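Local coordinates for glycoside Hydrolase (Bacteroides uniformis, PDB 5T99), which binds galacto-isofagomine and, as a family 2 glycoside hydrolase, probably cleaves beta-galactosidic linkages in an agarose metabolic pathway, at residues P534-E542 and R599-W607. Residues are numbered along the deposited sequence; the frame is centred on the assembly and turned at random.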
loop_
_atom_site.group_PDB
_atom_site.type_symbol
_atom_site.label_atom_id
_atom_site.label_comp_id
_atom_site.label_asym_id
_atom_site.label_seq_id
_atom_site.Cartn_x
_atom_site.Cartn_y
_atom_site.Cartn_z
ATOM N N PRO A 534 3.106 -19.603 9.089
ATOM C CA PRO A 534 4.385 -18.900 8.894
ATOM C C PRO A 534 5.638 -19.714 9.246
ATOM O O PRO A 534 6.690 -19.532 8.610
ATOM C CB PRO A 534 4.258 -17.687 9.822
ATOM C CG PRO A 534 2.798 -17.408 9.867
ATOM C CD PRO A 534 2.121 -18.753 9.790
ATOM N N ASP A 535 5.510 -20.593 10.240
ATOM C CA ASP A 535 6.617 -21.445 10.718
ATOM C C ASP A 535 7.233 -22.261 9.566
ATOM O O ASP A 535 8.448 -22.470 9.525
ATOM C CB ASP A 535 6.149 -22.433 11.823
ATOM C CG ASP A 535 5.229 -21.793 12.875
ATOM O OD1 ASP A 535 5.428 -22.010 14.096
ATOM O OD2 ASP A 535 4.278 -21.093 12.474
ATOM N N ILE A 536 6.375 -22.725 8.651
ATOM C CA ILE A 536 6.792 -23.516 7.487
ATOM C C ILE A 536 7.653 -22.677 6.531
ATOM O O ILE A 536 8.676 -23.165 6.038
ATOM C CB ILE A 536 5.562 -24.118 6.739
ATOM C CG1 ILE A 536 4.872 -25.192 7.592
ATOM C CG2 ILE A 536 5.934 -24.687 5.370
ATOM C CD1 ILE A 536 5.670 -26.475 7.767
ATOM N N GLU A 537 7.254 -21.431 6.271
ATOM C CA GLU A 537 8.072 -20.560 5.410
ATOM C C GLU A 537 9.427 -20.254 6.065
ATOM O O GLU A 537 10.471 -20.374 5.412
ATOM C CB GLU A 537 7.351 -19.263 5.051
ATOM C CG GLU A 537 7.995 -18.496 3.894
ATOM C CD GLU A 537 7.995 -19.240 2.571
ATOM O OE1 GLU A 537 7.007 -19.953 2.270
ATOM O OE2 GLU A 537 8.980 -19.090 1.826
ATOM N N PHE A 538 9.406 -19.893 7.353
ATOM C CA PHE A 538 10.646 -19.619 8.098
ATOM C C PHE A 538 11.622 -20.782 7.978
ATOM O O PHE A 538 12.810 -20.579 7.707
ATOM C CB PHE A 538 10.393 -19.344 9.595
ATOM C CG PHE A 538 9.472 -18.183 9.873
ATOM C CD1 PHE A 538 9.232 -17.178 8.922
ATOM C CD2 PHE A 538 8.858 -18.087 11.105
ATOM C CE1 PHE A 538 8.375 -16.136 9.196
ATOM C CE2 PHE A 538 8.000 -17.033 11.392
ATOM C CZ PHE A 538 7.757 -16.057 10.441
ATOM N N HIS A 539 11.099 -21.991 8.178
ATOM C CA HIS A 539 11.887 -23.204 8.083
ATOM C C HIS A 539 12.552 -23.336 6.714
ATOM O O HIS A 539 13.771 -23.511 6.630
ATOM C CB HIS A 539 11.011 -24.428 8.362
ATOM C CG HIS A 539 11.773 -25.710 8.371
ATOM N ND1 HIS A 539 11.611 -26.681 7.404
ATOM C CD2 HIS A 539 12.737 -26.162 9.202
ATOM C CE1 HIS A 539 12.423 -27.688 7.658
ATOM N NE2 HIS A 539 13.123 -27.397 8.740
ATOM N N PHE A 540 11.760 -23.236 5.649
ATOM C CA PHE A 540 12.290 -23.430 4.295
ATOM C C PHE A 540 13.125 -22.237 3.798
ATOM O O PHE A 540 14.009 -22.434 2.961
ATOM C CB PHE A 540 11.182 -23.837 3.306
ATOM C CG PHE A 540 10.729 -25.283 3.452
ATOM C CD1 PHE A 540 11.549 -26.334 3.031
ATOM C CD2 PHE A 540 9.486 -25.603 4.007
ATOM C CE1 PHE A 540 11.142 -27.666 3.161
ATOM C CE2 PHE A 540 9.072 -26.936 4.135
ATOM C CZ PHE A 540 9.902 -27.967 3.716
ATOM N N GLN A 541 12.885 -21.026 4.321
ATOM C CA GLN A 541 13.783 -19.880 4.068
ATOM C C GLN A 541 15.167 -20.113 4.666
ATOM O O GLN A 541 16.175 -19.796 4.024
ATOM C CB GLN A 541 13.222 -18.552 4.597
ATOM C CG GLN A 541 12.033 -18.012 3.817
ATOM C CD GLN A 541 12.364 -17.395 2.450
ATOM O OE1 GLN A 541 13.494 -16.964 2.174
ATOM N NE2 GLN A 541 11.350 -17.331 1.592
ATOM N N GLU A 542 15.222 -20.653 5.886
ATOM C CA GLU A 542 16.512 -20.961 6.530
ATOM C C GLU A 542 17.276 -22.062 5.803
ATOM O O GLU A 542 18.484 -21.959 5.665
ATOM C CB GLU A 542 16.341 -21.322 8.006
ATOM C CG GLU A 542 15.957 -20.121 8.860
ATOM C CD GLU A 542 15.603 -20.480 10.298
ATOM O OE1 GLU A 542 16.100 -21.533 10.791
ATOM O OE2 GLU A 542 14.833 -19.700 10.927
ATOM N N ARG A 599 -0.641 -13.128 15.010
ATOM C CA ARG A 599 0.244 -13.399 13.881
ATOM C C ARG A 599 1.304 -12.319 13.680
ATOM O O ARG A 599 2.455 -12.636 13.376
ATOM C CB ARG A 599 -0.581 -13.574 12.599
ATOM C CG ARG A 599 0.207 -14.099 11.397
ATOM C CD ARG A 599 -0.430 -15.357 10.800
ATOM N NE ARG A 599 -1.877 -15.219 10.611
ATOM C CZ ARG A 599 -2.460 -14.484 9.664
ATOM N NH1 ARG A 599 -1.741 -13.810 8.763
ATOM N NH2 ARG A 599 -3.791 -14.427 9.611
ATOM N N PHE A 600 0.901 -11.061 13.853
ATOM C CA PHE A 600 1.826 -9.927 13.931
ATOM C C PHE A 600 3.038 -10.207 14.800
ATOM O O PHE A 600 4.162 -9.901 14.410
ATOM C CB PHE A 600 1.094 -8.691 14.462
ATOM C CG PHE A 600 1.970 -7.491 14.696
ATOM C CD1 PHE A 600 2.135 -6.526 13.705
ATOM C CD2 PHE A 600 2.591 -7.292 15.930
ATOM C CE1 PHE A 600 2.918 -5.398 13.940
ATOM C CE2 PHE A 600 3.378 -6.167 16.166
ATOM C CZ PHE A 600 3.538 -5.220 15.173
ATOM N N TYR A 601 2.806 -10.798 15.970
ATOM C CA TYR A 601 3.875 -11.026 16.946
ATOM C C TYR A 601 4.741 -12.211 16.580
ATOM O O TYR A 601 5.936 -12.205 16.861
ATOM C CB TYR A 601 3.298 -11.148 18.360
ATOM C CG TYR A 601 2.601 -9.880 18.751
ATOM C CD1 TYR A 601 3.326 -8.782 19.221
ATOM C CD2 TYR A 601 1.222 -9.742 18.594
ATOM C CE1 TYR A 601 2.693 -7.585 19.551
ATOM C CE2 TYR A 601 0.578 -8.561 18.933
ATOM C CZ TYR A 601 1.323 -7.483 19.396
ATOM O OH TYR A 601 0.698 -6.319 19.713
ATOM N N LEU A 602 4.153 -13.223 15.947
ATOM C CA LEU A 602 4.953 -14.328 15.391
ATOM C C LEU A 602 5.959 -13.782 14.365
ATOM O O LEU A 602 7.144 -14.094 14.426
ATOM C CB LEU A 602 4.055 -15.404 14.765
ATOM C CG LEU A 602 4.736 -16.656 14.201
ATOM C CD1 LEU A 602 5.529 -17.389 15.267
ATOM C CD2 LEU A 602 3.697 -17.587 13.599
ATOM N N TYR A 603 5.485 -12.936 13.454
ATOM C CA TYR A 603 6.388 -12.274 12.502
ATOM C C TYR A 603 7.390 -11.337 13.178
ATOM O O TYR A 603 8.582 -11.397 12.875
ATOM C CB TYR A 603 5.612 -11.566 11.393
ATOM C CG TYR A 603 5.104 -12.538 10.339
ATOM C CD1 TYR A 603 5.964 -13.079 9.386
ATOM C CD2 TYR A 603 3.770 -12.916 10.302
ATOM C CE1 TYR A 603 5.506 -13.968 8.428
ATOM C CE2 TYR A 603 3.298 -13.798 9.342
ATOM C CZ TYR A 603 4.164 -14.329 8.410
ATOM O OH TYR A 603 3.689 -15.204 7.466
ATOM N N GLN A 604 6.919 -10.520 14.117
ATOM C CA GLN A 604 7.797 -9.622 14.890
ATOM C C GLN A 604 8.910 -10.396 15.631
ATOM O O GLN A 604 10.065 -9.954 15.652
ATOM C CB GLN A 604 6.978 -8.764 15.864
ATOM C CG GLN A 604 7.697 -7.534 16.383
ATOM C CD GLN A 604 6.849 -6.748 17.387
ATOM O OE1 GLN A 604 6.409 -7.298 18.416
ATOM N NE2 GLN A 604 6.607 -5.462 17.094
ATOM N N SER A 605 8.572 -11.563 16.186
ATOM C CA SER A 605 9.560 -12.436 16.844
ATOM C C SER A 605 10.653 -12.942 15.905
ATOM O O SER A 605 11.765 -13.213 16.347
ATOM C CB SER A 605 8.875 -13.638 17.514
ATOM O OG SER A 605 8.520 -14.661 16.589
ATOM N N GLN A 606 10.324 -13.098 14.625
ATOM C CA GLN A 606 11.254 -13.610 13.613
ATOM C C GLN A 606 12.042 -12.512 12.884
ATOM O O GLN A 606 13.139 -12.765 12.413
ATOM C CB GLN A 606 10.459 -14.439 12.586
ATOM C CG GLN A 606 11.272 -15.197 11.540
ATOM C CD GLN A 606 12.164 -16.286 12.119
ATOM O OE1 GLN A 606 12.176 -16.539 13.332
ATOM N NE2 GLN A 606 12.907 -16.958 11.242
ATOM N N TRP A 607 11.481 -11.304 12.808
ATOM C CA TRP A 607 11.977 -10.237 11.932
ATOM C C TRP A 607 12.554 -8.981 12.600
ATOM O O TRP A 607 13.017 -8.102 11.888
ATOM C CB TRP A 607 10.838 -9.807 10.999
ATOM C CG TRP A 607 10.518 -10.787 9.907
ATOM C CD1 TRP A 607 11.224 -11.910 9.547
ATOM C CD2 TRP A 607 9.435 -10.688 8.987
ATOM N NE1 TRP A 607 10.632 -12.510 8.474
ATOM C CE2 TRP A 607 9.537 -11.777 8.103
ATOM C CE3 TRP A 607 8.390 -9.770 8.817
ATOM C CZ2 TRP A 607 8.634 -11.984 7.071
ATOM C CZ3 TRP A 607 7.495 -9.972 7.779
ATOM C CH2 TRP A 607 7.626 -11.075 6.920
#
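Q606 lies along the ring of F538, and its chain can be followed outward. Q606 CB sits 3.8 Å from F538 CE2, at the far end of the ring. Q606 CG, anti to the backbone N (chi1 -173°), comes over the centre of the face as a CH-pi contact, 3.6 Å from the centroid of the F538 ring. The chain then bends at chi2, which lays the amide flat on the same face, with Q606 CD 3.9 Å from F538 CD2. Q606 NE2 passes F538 CB and ends in a weak hydrogen bond to E542 OE2, 3.4 Å long. The stronger partner of that carboxylate is K674.

P534 O lies against the opposite face of F538, toward the rim. The edge of the F538 ring is turned toward the face of Y603, offset, with planes at 88°, and F538 CZ reaches 3.6 Å from Y603 CD1. W607 meets the ring obliquely. P534 packs at the N-terminal end of helix 534-543: P534 CG is 3.4 Å from Y603 OH, and P534 CB is 3.8 Å from L602 CD2. F538 is thus a knob in a hole formed by L602, Y603, Q606 and W607. The two helices run nearly parallel, 17° apart. F538, Y603 and W607 also touch strand 549-552. Helix 534-543 precedes this strand in the chain and helix 598-607 follows it. Such near-parallel neighbouring helices outside a parallel-stranded barrel are characteristic of the TIM-barrel domain of family 2 hydrolases.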